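Amuc_1102 (Akkermansia muciniphila, PDB 7DSZ) is of unconfirmed function but adopts an immunoglobulin-like fold related to archaeal type IV pilus proteins, consistent with a pilus-associated role. Local coordinates at residues 19-24 and 139-144; 59-64 and 103-108. One frame throughout, in Å; residues are numbered along the deposited sequence. Where two conformers were deposited one is given.

Contact 1. Residues 19-24 and 139-144; sequences VRVSLE and VVVEYN
The carbonyl oxygen of Val19 is held by one hydrogen bond within 19-24: Arg20 NH1 lies 2.7 Å from Val19 O, with an N-H...O angle of 145°. The donor stands well above the carbonyl plane, while Val19 O lies close to the guanidinium plane, so the arginine end folds back over its own strand. Glu142, whose CB points away from 19-24, sends OE2 to a salt bridge with Lys77 on strand 70-83. Between the segments themselves the evidence is of apolar packing. Val19 presents CG2, the branch beside its backbone N, over the centre of the Tyr143 ring, 3.8 Å from the centroid and 6° off the normal: a CH-pi contact with a methyl directly above the face. Tyr143 CG is anti to the backbone N, and the two side chains stand roughly perpendicular; Asn144 CG lies over the opposite face, toward the rim. This is face-to-face packing in the immunoglobulin-like beta-sandwich: strand 18-32 belongs to the three-stranded antiparallel sheet, strand 134-143 to the mixed one, and the segment axes approach to 8.4 Å at 160°, nearly antiparallel. Val21 and Val141 meet tip to tip, Val21 CG2 being 4.1 Å from Val141 CG1. The other methyl of Val141, CG2, sits at the fork of Leu23, 3.9 Å from Leu23 CD2 and 4.0 Å from Leu23 CD1, the two side chains running alongside one another with opposite headings. Leu23 CD1 also comes 4.2 Å from Val139 O. Phe58 of strand 50-63 flanks Val21 and Leu23, and Phe76 of strand 70-83 touches Val139 and Val141.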
loop_
_atom_site.group_PDB
_atom_site.type_symbol
_atom_site.label_atom_id
_atom_site.label_comp_id
_atom_site.label_asym_id
_atom_site.label_seq_id
_atom_site.Cartn_x
_atom_site.Cartn_y
_atom_site.Cartn_z
ATOM N N VAL C 19 -22.348 18.350 10.774
ATOM C CA VAL C 19 -21.211 17.952 11.585
ATOM C C VAL C 19 -20.390 19.188 11.914
ATOM O O VAL C 19 -20.209 20.065 11.060
ATOM C CB VAL C 19 -20.378 16.894 10.817
ATOM C CG1 VAL C 19 -19.009 16.739 11.399
ATOM C CG2 VAL C 19 -21.131 15.562 10.787
ATOM N N ARG C 20 -19.900 19.258 13.146
ATOM C CA ARG C 20 -18.967 20.287 13.575
ATOM C C ARG C 20 -17.709 19.644 14.138
ATOM O O ARG C 20 -17.779 18.684 14.916
ATOM C CB ARG C 20 -19.590 21.200 14.624
ATOM C CG ARG C 20 -20.743 22.021 14.059
ATOM C CD ARG C 20 -20.235 23.017 13.023
ATOM N NE ARG C 20 -21.309 23.788 12.400
ATOM C CZ ARG C 20 -21.901 23.476 11.251
ATOM N NH1 ARG C 20 -21.540 22.397 10.560
ATOM N NH2 ARG C 20 -22.863 24.257 10.779
ATOM N N VAL C 21 -16.564 20.185 13.744
ATOM C CA VAL C 21 -15.262 19.648 14.116
ATOM C C VAL C 21 -14.509 20.714 14.901
ATOM O O VAL C 21 -14.311 21.833 14.415
ATOM C CB VAL C 21 -14.465 19.212 12.876
ATOM C CG1 VAL C 21 -13.089 18.727 13.283
ATOM C CG2 VAL C 21 -15.220 18.109 12.141
ATOM N N SER C 22 -14.116 20.381 16.122
ATOM C CA SER C 22 -13.304 21.261 16.949
ATOM C C SER C 22 -11.843 20.865 16.770
ATOM O O SER C 22 -11.429 19.799 17.225
ATOM C CB SER C 22 -13.714 21.166 18.415
ATOM O OG SER C 22 -12.875 21.981 19.212
ATOM N N LEU C 23 -11.067 21.719 16.104
ATOM C CA LEU C 23 -9.638 21.482 15.898
ATOM C C LEU C 23 -8.808 22.154 16.977
ATOM O O LEU C 23 -9.138 23.245 17.440
ATOM C CB LEU C 23 -9.187 22.020 14.537
ATOM C CG LEU C 23 -9.787 21.403 13.284
ATOM C CD1 LEU C 23 -9.336 22.204 12.065
ATOM C CD2 LEU C 23 -9.338 19.937 13.154
ATOM N N GLU C 24 -7.719 21.500 17.372
ATOM C CA GLU C 24 -6.686 22.183 18.129
ATOM C C GLU C 24 -5.620 22.609 17.123
ATOM O O GLU C 24 -5.964 22.987 16.007
ATOM C CB GLU C 24 -6.147 21.295 19.254
ATOM C CG GLU C 24 -7.260 20.765 20.200
ATOM C CD GLU C 24 -8.089 21.876 20.847
ATOM O OE1 GLU C 24 -7.525 22.954 21.140
ATOM O OE2 GLU C 24 -9.310 21.671 21.062
ATOM N N VAL C 139 -4.756 23.352 8.069
ATOM C CA VAL C 139 -5.578 22.151 7.978
ATOM C C VAL C 139 -7.013 22.570 7.709
ATOM O O VAL C 139 -7.566 23.389 8.446
ATOM C CB VAL C 139 -5.511 21.305 9.264
ATOM C CG1 VAL C 139 -6.432 20.090 9.146
ATOM C CG2 VAL C 139 -4.064 20.875 9.550
ATOM N N VAL C 140 -7.614 22.007 6.669
ATOM C CA VAL C 140 -9.018 22.236 6.330
ATOM C C VAL C 140 -9.750 20.906 6.400
ATOM O O VAL C 140 -9.310 19.923 5.798
ATOM C CB VAL C 140 -9.168 22.866 4.934
ATOM C CG1 VAL C 140 -10.660 23.004 4.563
ATOM C CG2 VAL C 140 -8.461 24.225 4.885
ATOM N N VAL C 141 -10.868 20.871 7.128
ATOM C CA VAL C 141 -11.658 19.650 7.288
ATOM C C VAL C 141 -12.965 19.811 6.531
ATOM O O VAL C 141 -13.675 20.808 6.719
ATOM C CB VAL C 141 -11.945 19.343 8.771
ATOM C CG1 VAL C 141 -12.700 18.010 8.886
ATOM C CG2 VAL C 141 -10.646 19.306 9.572
ATOM N N GLU C 142 -13.297 18.826 5.701
ATOM C CA GLU C 142 -14.553 18.823 4.967
ATOM C C GLU C 142 -15.414 17.637 5.385
ATOM O O GLU C 142 -14.904 16.539 5.659
ATOM C CB GLU C 142 -14.315 18.783 3.451
ATOM C CG GLU C 142 -13.608 20.018 2.922
ATOM C CD GLU C 142 -13.373 19.979 1.417
ATOM O OE1 GLU C 142 -13.766 18.990 0.771
ATOM O OE2 GLU C 142 -12.785 20.943 0.881
ATOM N N TYR C 143 -16.722 17.870 5.445
ATOM C CA TYR C 143 -17.706 16.811 5.614
ATOM C C TYR C 143 -18.688 16.899 4.457
ATOM O O TYR C 143 -19.279 17.958 4.222
ATOM C CB TYR C 143 -18.446 16.921 6.955
ATOM C CG TYR C 143 -19.538 15.882 7.048
ATOM C CD1 TYR C 143 -19.222 14.540 7.214
ATOM C CD2 TYR C 143 -20.879 16.229 6.914
ATOM C CE1 TYR C 143 -20.200 13.577 7.273
ATOM C CE2 TYR C 143 -21.876 15.260 6.970
ATOM C CZ TYR C 143 -21.525 13.936 7.149
ATOM O OH TYR C 143 -22.484 12.945 7.206
ATOM N N ASN C 144 -18.855 15.790 3.734
ATOM C CA ASN C 144 -19.693 15.757 2.531
ATOM C C ASN C 144 -19.373 16.914 1.584
ATOM O O ASN C 144 -20.265 17.574 1.048
ATOM C CB ASN C 144 -21.177 15.751 2.899
ATOM C CG ASN C 144 -21.674 14.368 3.284
ATOM O OD1 ASN C 144 -21.090 13.352 2.898
ATOM N ND2 ASN C 144 -22.771 14.322 4.037
#

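Contact 2. Residues 59-64 and 103-108; sequences KVEAAP and VPVGEN
A surface contact that mixes one backbone bond and bridging waters with valine packing joins the end of strand 50-63 to the turn that follows strand 91-104, at the margin of the sandwich. Its direct bond is Gly106 N to Val60 O, 2.8 Å long and 162° at the hydrogen, running nearly along the C=O axis. One water backs it: it accepts from Val60 N and Glu107 N and donates to Pro104 O, so three backbone groups grip it. Gly106, with phi 79°, turns the chain here, and Glu61 OE2 approaches its CA to 3.7 Å. Val105 CG1, anti to its backbone N, packs 3.5 Å from Val60 O. On the side facing strand 70-83, Val60 CG2 meets Val103 CG1 at 3.7 Å, the side chains set roughly perpendicular. Lys59 bends at chi3 (-90°), laying CE 3.4 Å from Asn108 OD1; its NZ reaches Gly106 O through one water and, by a weak bond, Asn108 ND2 through another. Strand 70-83 lies against the apolar side, Leu74 touching both Val60 and Val103, while strand 18-32 pairs with the other edge of 59-63.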
loop_
_atom_site.group_PDB
_atom_site.type_symbol
_atom_site.label_atom_id
_atom_site.label_comp_id
_atom_site.label_asym_id
_atom_site.label_seq_id
_atom_site.Cartn_x
_atom_site.Cartn_y
_atom_site.Cartn_z
ATOM N N LYS C 59 -12.059 16.832 17.754
ATOM C CA LYS C 59 -13.247 16.162 18.264
ATOM C C LYS C 59 -14.418 16.556 17.372
ATOM O O LYS C 59 -14.470 17.687 16.880
ATOM C CB LYS C 59 -13.523 16.540 19.736
ATOM C CG LYS C 59 -14.790 15.912 20.301
ATOM C CD LYS C 59 -15.061 16.409 21.723
ATOM C CE LYS C 59 -14.403 15.512 22.739
ATOM N NZ LYS C 59 -14.920 15.772 24.129
ATOM N N VAL C 60 -15.336 15.619 17.145
ATOM C CA VAL C 60 -16.489 15.812 16.268
ATOM C C VAL C 60 -17.757 15.868 17.107
ATOM O O VAL C 60 -17.909 15.100 18.060
ATOM C CB VAL C 60 -16.610 14.674 15.235
ATOM C CG1 VAL C 60 -17.732 14.963 14.237
ATOM C CG2 VAL C 60 -15.284 14.455 14.528
ATOM N N GLU C 61 -18.695 16.730 16.714
ATOM C CA GLU C 61 -20.057 16.674 17.239
ATOM C C GLU C 61 -21.015 16.775 16.063
ATOM O O GLU C 61 -20.622 17.158 14.962
ATOM C CB GLU C 61 -20.329 17.792 18.265
ATOM C CG GLU C 61 -19.404 17.791 19.506
ATOM C CD GLU C 61 -19.662 16.639 20.472
ATOM O OE1 GLU C 61 -20.651 15.893 20.280
ATOM O OE2 GLU C 61 -18.879 16.497 21.441
ATOM N N ALA C 62 -22.287 16.422 16.287
ATOM C CA ALA C 62 -23.205 16.372 15.164
ATOM C C ALA C 62 -24.630 16.696 15.608
ATOM O O ALA C 62 -25.004 16.523 16.773
ATOM C CB ALA C 62 -23.187 14.995 14.478
ATOM N N ALA C 63 -25.417 17.131 14.629
ATOM C CA ALA C 63 -26.824 17.476 14.776
ATOM C C ALA C 63 -27.605 16.893 13.600
ATOM O O ALA C 63 -27.463 17.360 12.464
ATOM C CB ALA C 63 -26.981 19.000 14.852
ATOM N N PRO C 64 -28.426 15.859 13.814
ATOM C CA PRO C 64 -28.599 15.179 15.093
ATOM C C PRO C 64 -27.471 14.180 15.308
ATOM O O PRO C 64 -26.678 13.960 14.391
ATOM C CB PRO C 64 -29.948 14.469 14.930
ATOM C CG PRO C 64 -30.002 14.157 13.478
ATOM C CD PRO C 64 -29.301 15.299 12.769
ATOM N N VAL C 103 -15.565 7.929 11.711
ATOM C CA VAL C 103 -15.045 8.925 12.638
ATOM C C VAL C 103 -16.010 8.987 13.818
ATOM O O VAL C 103 -17.209 9.262 13.608
ATOM C CB VAL C 103 -14.875 10.294 11.967
ATOM C CG1 VAL C 103 -14.255 11.274 12.947
ATOM C CG2 VAL C 103 -13.963 10.157 10.737
ATOM N N PRO C 104 -15.563 8.676 15.031
ATOM C CA PRO C 104 -16.473 8.667 16.179
ATOM C C PRO C 104 -16.878 10.085 16.531
ATOM O O PRO C 104 -16.135 11.038 16.291
ATOM C CB PRO C 104 -15.629 8.037 17.293
ATOM C CG PRO C 104 -14.242 8.431 16.964
ATOM C CD PRO C 104 -14.168 8.414 15.432
ATOM N N VAL C 105 -18.080 10.213 17.081
ATOM C CA VAL C 105 -18.619 11.495 17.526
ATOM C C VAL C 105 -18.445 11.592 19.036
ATOM O O VAL C 105 -18.624 10.600 19.759
ATOM C CB VAL C 105 -20.101 11.636 17.116
ATOM C CG1 VAL C 105 -20.678 12.944 17.612
ATOM C CG2 VAL C 105 -20.254 11.541 15.599
ATOM N N GLY C 106 -18.054 12.770 19.521
ATOM C CA GLY C 106 -17.922 12.980 20.951
ATOM C C GLY C 106 -16.663 12.422 21.575
ATOM O O GLY C 106 -16.622 12.224 22.791
ATOM N N GLU C 107 -15.623 12.179 20.784
ATOM C CA GLU C 107 -14.434 11.485 21.256
ATOM C C GLU C 107 -13.184 12.208 20.773
ATOM O O GLU C 107 -13.067 12.511 19.583
ATOM C CB GLU C 107 -14.459 10.044 20.748
ATOM C CG GLU C 107 -13.377 9.148 21.254
ATOM C CD GLU C 107 -13.625 7.705 20.837
ATOM O OE1 GLU C 107 -14.781 7.244 20.966
ATOM O OE2 GLU C 107 -12.668 7.046 20.377
ATOM N N ASN C 108 -12.261 12.494 21.688
ATOM C CA ASN C 108 -11.008 13.114 21.282
ATOM C C ASN C 108 -10.216 12.126 20.445
ATOM O O ASN C 108 -10.084 10.952 20.807
ATOM C CB ASN C 108 -10.198 13.552 22.495
ATOM C CG ASN C 108 -10.874 14.664 23.261
ATOM O OD1 ASN C 108 -11.045 15.766 22.747
ATOM N ND2 ASN C 108 -11.267 14.378 24.497
HETATM O O HOH W 1 -13.208 12.928 24.839
HETATM O O HOH W 2 -17.282 14.306 24.733
HETATM O O HOH W 3 -12.706 16.183 26.558
HETATM O O HOH W 4 -15.116 12.940 17.940
#

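Both contacts bridge the three-stranded sheet and the mixed sheet, and their centres lie 10 Å apart. Contact 1 is core: five of its six touching residues are buried, and its cross-segment chemistry is methyl groups against methyls and an aromatic face. Contact 2 is a surface contact, where a backbone bond and bridging waters do much of the joining and apolar packing rests mainly on Val60, Val103 and Val105. Adjacent strands 18-32 and 50-63 tie them together: Arg20 O to Glu61 N and Ser22 N to Lys59 O, each 2.8 Å, are probable hydrogen bonds, and Val19 CG1 packs 3.6 Å from Val60 CG1.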